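Local atomic coordinates of peptidase M42 (Thaumarchaeota archaeon SCGC AB-539-E09, PDB entry 5DS0), a protein that probably removes amino acids from the N-termini of peptides, as a cobalt-containing TET aminopeptidase of the M42 family that assembles into a dodecamer. Residues A178-I183 with H323-V328. Residues are numbered along the deposited sequence; the frame is centred on the assembly and turned at random.
Sequences AFDDRI and HIHSHV. With CO (cobalt (II) ion), chain U; CO (cobalt (II) ion), chain T.
Asp180 and His325 meet at one of the two cobalt ions of a dinuclear centre of the kind found in M42 aminopeptidases. Asp180 CB is directed toward 323-328 and stays 4.2 Å from the chain U cobalt. CG is anti to the backbone N (chi1 179°), which carries the carboxylate up to the metals, and is almost equidistant from the two ions. Asp180 OD1 binds the chain T cobalt at 2.0 Å, while Asp180 OD2 binds the chain U cobalt at 1.9 Å. The carboxylate thus bridges the two metals, one oxygen to each (mu-1,3). His325 reaches the chain U cobalt through NE2, at 2.1 Å, leaving NE2 2.9 Å from Asp180 OD2 as two ligands of one ion. OD2 approaches the imidazole at its edge, and carboxylate and ring are nearly coplanar, 18° apart. His325 ND1 is hydrogen-bonded to Gly90 O. Ile324 CD1 makes a loose contact with Asp180 OD2. Glu215 also binds the chain U cobalt; His66, Glu214 and Glu237 complete the protein ligands of the other. Asp180 lies near the N-terminal end of helix 179-197, its peptide bond to Asp181 cis; His325 comes from the loop joining antiparallel strands 314-322 and 329-332, with strand 232-240 touching both Asp180 and Ile324.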
ATOM      1  N   ALA C 178      12.221  15.618  36.479  1.00 31.12           N
ATOM      2  CA  ALA C 178      13.026  14.688  37.262  1.00 31.15           C
ATOM      3  C   ALA C 178      12.338  14.064  38.471  1.00 31.39           C
ATOM      4  O   ALA C 178      13.015  13.479  39.321  1.00 32.36           O
ATOM      5  CB  ALA C 178      14.326  15.356  37.677  1.00 31.49           C
ATOM      6  N   PHE C 179      11.011  14.144  38.560  1.00 31.40           N
ATOM      7  CA  PHE C 179      10.317  13.426  39.620  1.00 31.33           C
ATOM      8  C   PHE C 179      10.753  11.962  39.598  1.00 30.69           C
ATOM      9  O   PHE C 179      10.938  11.372  40.647  1.00 31.39           O
ATOM     10  CB  PHE C 179       8.808  13.522  39.479  1.00 31.63           C
ATOM     11  CG  PHE C 179       8.255  14.881  39.786  1.00 32.29           C
ATOM     12  CD1 PHE C 179       8.628  15.556  40.932  1.00 32.91           C
ATOM     13  CD2 PHE C 179       7.328  15.468  38.949  1.00 32.55           C
ATOM     14  CE1 PHE C 179       8.107  16.799  41.219  1.00 32.92           C
ATOM     15  CE2 PHE C 179       6.804  16.713  39.237  1.00 32.67           C
ATOM     16  CZ  PHE C 179       7.203  17.381  40.367  1.00 32.90           C
ATOM     17  N   ASP C 180      10.919  11.404  38.404  1.00 29.65           N
ATOM     18  CA  ASP C 180      11.461  10.077  38.221  1.00 29.19           C
ATOM     19  C   ASP C 180      12.966  10.208  38.234  1.00 29.86           C
ATOM     20  O   ASP C 180      13.533  10.637  37.232  1.00 30.85           O
ATOM     21  CB  ASP C 180      10.984   9.534  36.874  1.00 28.67           C
ATOM     22  CG  ASP C 180      11.517   8.158  36.558  1.00 28.31           C
ATOM     23  OD1 ASP C 180      12.062   7.480  37.462  1.00 28.36           O
ATOM     24  OD2 ASP C 180      11.381   7.748  35.381  1.00 28.04           O
ATOM     25  N   ASP C 181      13.652   9.853  39.324  1.00 30.15           N
ATOM     26  CA  ASP C 181      13.068   9.290  40.540  1.00 30.11           C
ATOM     27  C   ASP C 181      13.599  10.019  41.786  1.00 30.46           C
ATOM     28  O   ASP C 181      13.878   9.413  42.820  1.00 30.32           O
ATOM     29  CB  ASP C 181      13.368   7.803  40.597  1.00 30.37           C
ATOM     30  CG  ASP C 181      12.667   7.081  41.750  1.00 30.52           C
ATOM     31  OD1 ASP C 181      11.657   7.590  42.280  1.00 30.61           O
ATOM     32  OD2 ASP C 181      13.150   5.986  42.097  1.00 30.67           O
ATOM     33  N   ARG C 182      13.717  11.337  41.678  1.00 30.94           N
ATOM     34  CA  ARG C 182      14.191  12.145  42.788  1.00 31.48           C
ATOM     35  C   ARG C 182      13.114  12.252  43.843  1.00 32.52           C
ATOM     36  O   ARG C 182      13.427  12.432  45.025  1.00 33.81           O
ATOM     37  CB  ARG C 182      14.669  13.512  42.310  1.00 31.01           C
ATOM     38  CG  ARG C 182      16.008  13.398  41.595  1.00 30.85           C
ATOM     39  CD  ARG C 182      16.459  14.675  40.912  1.00 30.59           C
ATOM     40  NE  ARG C 182      17.458  14.393  39.889  1.00 30.53           N
ATOM     41  CZ  ARG C 182      17.914  15.276  39.004  1.00 30.85           C
ATOM     42  NH1 ARG C 182      17.498  16.535  39.024  1.00 30.91           N
ATOM     43  NH2 ARG C 182      18.805  14.901  38.091  1.00 31.24           N
ATOM     44  N   ILE C 183      11.856  12.084  43.448  1.00 32.82           N
ATOM     45  CA  ILE C 183      10.792  12.032  44.428  1.00 33.62           C
ATOM     46  C   ILE C 183      10.938  10.777  45.282  1.00 33.77           C
ATOM     47  O   ILE C 183      10.663  10.815  46.478  1.00 35.13           O
ATOM     48  CB  ILE C 183       9.383  12.111  43.802  1.00 33.82           C
ATOM     49  CG1 ILE C 183       8.351  12.489  44.859  1.00 34.14           C
ATOM     50  CG2 ILE C 183       8.981  10.793  43.176  1.00 33.92           C
ATOM     51  CD1 ILE C 183       8.526  13.892  45.432  1.00 34.99           C
ATOM     52  N   HIS C 323       3.078  12.388  33.183  1.00 33.14           N
ATOM     53  CA  HIS C 323       4.051  12.876  32.214  1.00 33.79           C
ATOM     54  C   HIS C 323       5.522  12.711  32.621  1.00 33.71           C
ATOM     55  O   HIS C 323       6.318  13.664  32.558  1.00 34.49           O
ATOM     56  CB  HIS C 323       3.749  14.335  31.859  1.00 34.02           C
ATOM     57  CG  HIS C 323       2.288  14.644  31.800  1.00 34.54           C
ATOM     58  ND1 HIS C 323       1.431  14.023  30.921  1.00 35.19           N
ATOM     59  CD2 HIS C 323       1.528  15.500  32.525  1.00 34.69           C
ATOM     60  CE1 HIS C 323       0.206  14.477  31.113  1.00 36.00           C
ATOM     61  NE2 HIS C 323       0.238  15.380  32.075  1.00 35.20           N
ATOM     62  N   ILE C 324       5.890  11.500  33.014  1.00 33.57           N
ATOM     63  CA  ILE C 324       7.293  11.213  33.295  1.00 33.55           C
ATOM     64  C   ILE C 324       8.082  11.114  31.986  1.00 33.99           C
ATOM     65  O   ILE C 324       7.495  11.108  30.916  1.00 33.68           O
ATOM     66  CB  ILE C 324       7.474   9.927  34.103  1.00 34.02           C
ATOM     67  CG1 ILE C 324       6.933   8.726  33.337  1.00 35.72           C
ATOM     68  CG2 ILE C 324       6.776  10.053  35.441  1.00 33.87           C
ATOM     69  CD1 ILE C 324       7.414   7.394  33.886  1.00 36.42           C
ATOM     70  N   HIS C 325       9.415  11.064  32.092  1.00 33.52           N
ATOM     71  CA  HIS C 325      10.290  11.020  30.931  1.00 34.22           C
ATOM     72  C   HIS C 325       9.937  12.133  29.929  1.00 34.64           C
ATOM     73  O   HIS C 325       9.919  11.926  28.715  1.00 36.03           O
ATOM     74  CB  HIS C 325      10.229   9.641  30.266  1.00 35.18           C
ATOM     75  CG  HIS C 325      10.914   8.559  31.046  1.00 35.02           C
ATOM     76  ND1 HIS C 325      11.610   7.540  30.434  1.00 36.17           N
ATOM     77  CD2 HIS C 325      11.019   8.339  32.381  1.00 33.58           C
ATOM     78  CE1 HIS C 325      12.106   6.735  31.357  1.00 35.80           C
ATOM     79  NE2 HIS C 325      11.777   7.206  32.545  1.00 34.01           N
ATOM     80  N   SER C 326       9.654  13.313  30.463  1.00 34.10           N
ATOM     81  CA  SER C 326       9.360  14.486  29.662  1.00 34.34           C
ATOM     82  C   SER C 326       9.822  15.731  30.431  1.00 32.33           C
ATOM     83  O   SER C 326      10.235  15.634  31.569  1.00 31.41           O
ATOM     84  CB  SER C 326       7.857  14.526  29.302  1.00 35.58           C
ATOM     85  OG  SER C 326       7.075  15.293  30.212  1.00 35.96           O
ATOM     86  N   HIS C 327       9.757  16.897  29.808  1.00 31.66           N
ATOM     87  CA  HIS C 327      10.254  18.114  30.454  1.00 30.54           C
ATOM     88  C   HIS C 327       9.533  18.462  31.740  1.00 29.20           C
ATOM     89  O   HIS C 327      10.134  19.009  32.659  1.00 29.27           O
ATOM     90  CB  HIS C 327      10.192  19.317  29.503  1.00 30.80           C
ATOM     91  CG  HIS C 327      11.377  19.416  28.609  1.00 31.63           C
ATOM     92  ND1 HIS C 327      11.703  18.434  27.699  1.00 32.69           N
ATOM     93  CD2 HIS C 327      12.329  20.368  28.495  1.00 32.11           C
ATOM     94  CE1 HIS C 327      12.808  18.777  27.065  1.00 33.44           C
ATOM     95  NE2 HIS C 327      13.204  19.951  27.523  1.00 33.27           N
ATOM     96  N   VAL C 328       8.246  18.187  31.805  1.00 28.36           N
ATOM     97  CA  VAL C 328       7.478  18.612  32.952  1.00 27.70           C
ATOM     98  C   VAL C 328       6.415  17.592  33.302  1.00 27.26           C
ATOM     99  O   VAL C 328       5.680  17.111  32.450  1.00 27.29           O
ATOM    100  CB  VAL C 328       6.907  20.043  32.735  1.00 27.86           C
ATOM    101  CG1 VAL C 328       6.117  20.145  31.448  1.00 28.34           C
ATOM    102  CG2 VAL C 328       6.058  20.484  33.913  1.00 27.78           C
TER
HETATM  103 CO    CO U 402      12.302   6.409  34.465  1.00 29.98          CO
HETATM  104 CO    CO T 401      12.645   5.580  37.247  1.00 22.75          CO